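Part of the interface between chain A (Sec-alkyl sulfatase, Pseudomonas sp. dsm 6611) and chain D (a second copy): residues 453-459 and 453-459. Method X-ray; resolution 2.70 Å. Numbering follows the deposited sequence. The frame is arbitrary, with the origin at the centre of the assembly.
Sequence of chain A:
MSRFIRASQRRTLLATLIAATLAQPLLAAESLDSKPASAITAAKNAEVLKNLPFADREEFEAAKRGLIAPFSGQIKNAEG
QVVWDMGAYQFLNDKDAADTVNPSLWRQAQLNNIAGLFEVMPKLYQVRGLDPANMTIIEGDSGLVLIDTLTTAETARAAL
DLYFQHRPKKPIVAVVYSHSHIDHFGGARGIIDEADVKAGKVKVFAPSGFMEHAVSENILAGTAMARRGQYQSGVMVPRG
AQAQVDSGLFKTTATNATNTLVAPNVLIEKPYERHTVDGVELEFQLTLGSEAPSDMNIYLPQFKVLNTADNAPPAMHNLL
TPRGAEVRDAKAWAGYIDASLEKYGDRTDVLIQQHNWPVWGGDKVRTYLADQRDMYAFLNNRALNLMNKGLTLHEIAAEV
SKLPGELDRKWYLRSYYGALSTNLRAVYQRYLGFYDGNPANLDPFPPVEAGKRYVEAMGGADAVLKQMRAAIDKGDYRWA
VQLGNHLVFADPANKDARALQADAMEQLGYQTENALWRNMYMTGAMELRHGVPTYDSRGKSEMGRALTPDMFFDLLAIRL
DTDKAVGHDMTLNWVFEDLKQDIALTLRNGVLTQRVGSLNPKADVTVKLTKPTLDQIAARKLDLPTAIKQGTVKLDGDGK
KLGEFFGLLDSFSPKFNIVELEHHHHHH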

# COMPACT_ATOMS: atom_id res chain seq x y z
N ARG A 453 9.57 -25.45 13.13
CA ARG A 453 10.68 -25.79 12.23
C ARG A 453 12.00 -25.15 12.66
O ARG A 453 13.02 -25.82 12.65
N TYR A 454 11.98 -23.85 13.01
CA TYR A 454 13.17 -23.11 13.45
C TYR A 454 13.69 -23.64 14.76
O TYR A 454 14.91 -23.83 14.87
N VAL A 455 12.79 -23.90 15.74
CA VAL A 455 13.13 -24.47 17.05
C VAL A 455 13.83 -25.84 16.84
O VAL A 455 14.91 -26.06 17.39
N GLU A 456 13.26 -26.70 16.00
CA GLU A 456 13.85 -28.00 15.70
C GLU A 456 15.24 -27.81 15.09
O GLU A 456 16.22 -28.39 15.59
N ALA A 457 15.35 -26.94 14.06
CA ALA A 457 16.59 -26.62 13.36
C ALA A 457 17.70 -26.10 14.30
O ALA A 457 18.88 -26.33 14.05
N MET A 458 17.30 -25.41 15.38
CA MET A 458 18.19 -24.83 16.38
C MET A 458 18.57 -25.76 17.54
O MET A 458 19.35 -25.36 18.41
N GLY A 459 18.04 -26.98 17.51
CA GLY A 459 18.33 -28.02 18.49
C GLY A 459 17.27 -28.23 19.54
O GLY A 459 17.57 -28.79 20.60
N ARG D 453 23.29 -15.05 11.83
CA ARG D 453 22.73 -15.40 13.14
C ARG D 453 21.98 -16.71 13.12
O ARG D 453 22.16 -17.48 14.05
N TYR D 454 21.14 -16.96 12.08
CA TYR D 454 20.35 -18.19 11.93
C TYR D 454 21.23 -19.37 11.71
O TYR D 454 21.01 -20.39 12.34
N VAL D 455 22.23 -19.24 10.84
CA VAL D 455 23.20 -20.29 10.53
C VAL D 455 23.95 -20.68 11.81
O VAL D 455 24.02 -21.86 12.14
N GLU D 456 24.44 -19.69 12.58
CA GLU D 456 25.10 -19.93 13.85
C GLU D 456 24.15 -20.66 14.82
O GLU D 456 24.51 -21.71 15.33
N ALA D 457 22.94 -20.14 14.99
CA ALA D 457 21.89 -20.70 15.84
C ALA D 457 21.53 -22.16 15.48
O ALA D 457 21.14 -22.92 16.35
N MET D 458 21.67 -22.53 14.19
CA MET D 458 21.38 -23.87 13.69
C MET D 458 22.58 -24.85 13.70
O MET D 458 22.44 -26.01 13.27
N GLY D 459 23.72 -24.38 14.23
CA GLY D 459 24.94 -25.16 14.37
C GLY D 459 25.99 -24.96 13.30
O GLY D 459 26.83 -25.84 13.07

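The two copies of the sulfatase meet here through equivalent stretches, which come closest at Met458, where the two CA atoms lie 4.3 Å apart. The contact is nearly symmetric, buries 331 Å² summed over both sides, and is built from Tyr454, Ala457 and Met458 of each chain.

Apolar packing dominates, and Met458 contributes the largest area on each side. Its side chain is extended beyond CB (chi1 m, chi2 t, chi3 t in both copies), so the terminal methyl reaches across to the partner helix. There Met458(A) CE lies 3.3 Å from Tyr454(D) CD1 and 3.8 Å from Ala457(D) CB; in the reciprocal contact Met458(D) CE lies 3.3 Å from Tyr454(A) CD1 and 3.8 Å from Ala457(A) CB. Each methyl thus sits at the edge of a tyrosine ring, near its plane, while also touching the small alanine about one turn further along the helix. Between these two reciprocal contacts the methionines meet each other, Met458(A) CG approaching Met458(D) CG to 4.0 Å.

The aromatic contact is made by Tyr454(A) and Tyr454(D). Their CA-to-CB bonds point sideways, but chi1 in the m well (-88° and -87°) carries the rings closer to the partner. The rings form an oblique pair, with centroids 4.7 Å apart and planes inclined at 36°; the closest atoms are Tyr454(A) CE1 and Tyr454(D) CE1, at 3.6 Å. Each ring therefore has the other tyrosine over one face and the partner methionine methyl at its edge.

No hydrogen bond crosses between the stretches. The polar component is confined to two backbone CA-H...O contacts, Met458(D) CA to Ala457(A) O and Met458(A) CA to Ala457(D) O, both 3.5 Å, which the close approach of the main chains at Met458 makes possible. The hydroxyls of both tyrosines are hydrogen-bonded elsewhere in the structure.

Arg453, Val455 and Glu456 of both chains lie out of reach of the opposing stretch. Gly459 makes no contact either, but it is the first residue after the helix to leave helical phi/psi, in a Schellman motif: its phi is positive (102° in chain A, 99° in chain D), and its N bonds back to Glu456 O of the same chain at 3.0 Å. A CB at these backbone angles would be jammed against the preceding carbonyl oxygen, so the local backbone by itself calls for glycine, and nothing of the other stretch lies within 5.5 Å of where a CB would be.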

# COMPACT_ATOMS: atom_id res chain seq x y z
CB ARG A 453 10.35 -25.38 10.78
CG ARG A 453 9.42 -26.35 10.08
CD ARG A 453 8.79 -25.75 8.86
NE ARG A 453 7.63 -26.54 8.43
CZ ARG A 453 7.64 -27.49 7.50
NH1 ARG A 453 8.77 -27.78 6.85
NH2 ARG A 453 6.53 -28.14 7.19
CB TYR A 454 12.91 -21.60 13.56
CG TYR A 454 13.16 -20.86 12.26
CD1 TYR A 454 14.45 -20.73 11.75
CD2 TYR A 454 12.12 -20.30 11.55
CE1 TYR A 454 14.68 -20.07 10.54
CE2 TYR A 454 12.34 -19.62 10.36
CZ TYR A 454 13.62 -19.51 9.85
OH TYR A 454 13.83 -18.83 8.66
CB VAL A 455 11.88 -24.54 17.98
CG1 VAL A 455 12.13 -25.43 19.19
CG2 VAL A 455 11.47 -23.15 18.41
CB GLU A 456 12.93 -28.79 14.74
CG GLU A 456 13.33 -30.24 14.55
CD GLU A 456 12.61 -30.94 13.42
OE1 GLU A 456 11.40 -31.24 13.59
OE2 GLU A 456 13.24 -31.19 12.38
CB ALA A 457 16.32 -25.60 12.27
CB MET A 458 17.61 -23.50 16.89
CG MET A 458 17.65 -22.42 15.86
SD MET A 458 16.89 -20.91 16.46
CE MET A 458 16.92 -20.04 15.02
CB ARG D 453 21.79 -14.31 13.64
CG ARG D 453 22.52 -13.16 14.27
CD ARG D 453 21.63 -11.95 14.34
NE ARG D 453 22.43 -10.76 14.52
CZ ARG D 453 22.71 -10.22 15.69
NH1 ARG D 453 22.20 -10.74 16.80
NH2 ARG D 453 23.48 -9.15 15.76
CB TYR D 454 19.28 -18.07 10.84
CG TYR D 454 17.97 -17.50 11.35
CD1 TYR D 454 17.19 -18.20 12.25
CD2 TYR D 454 17.53 -16.25 10.93
CE1 TYR D 454 16.02 -17.65 12.77
CE2 TYR D 454 16.34 -15.71 11.40
CZ TYR D 454 15.59 -16.41 12.33
OH TYR D 454 14.44 -15.88 12.85
CB VAL D 455 24.13 -19.86 9.36
CG1 VAL D 455 25.33 -20.77 9.24
CG2 VAL D 455 23.37 -19.80 8.04
CB GLU D 456 25.62 -18.61 14.45
CG GLU D 456 26.55 -18.79 15.64
CD GLU D 456 26.82 -17.52 16.41
OE1 GLU D 456 27.54 -16.63 15.89
OE2 GLU D 456 26.32 -17.41 17.56
CB ALA D 457 20.64 -19.83 15.76
CB MET D 458 20.77 -23.77 12.30
CG MET D 458 19.37 -23.21 12.31
SD MET D 458 18.77 -23.02 10.64
CE MET D 458 17.36 -22.18 10.95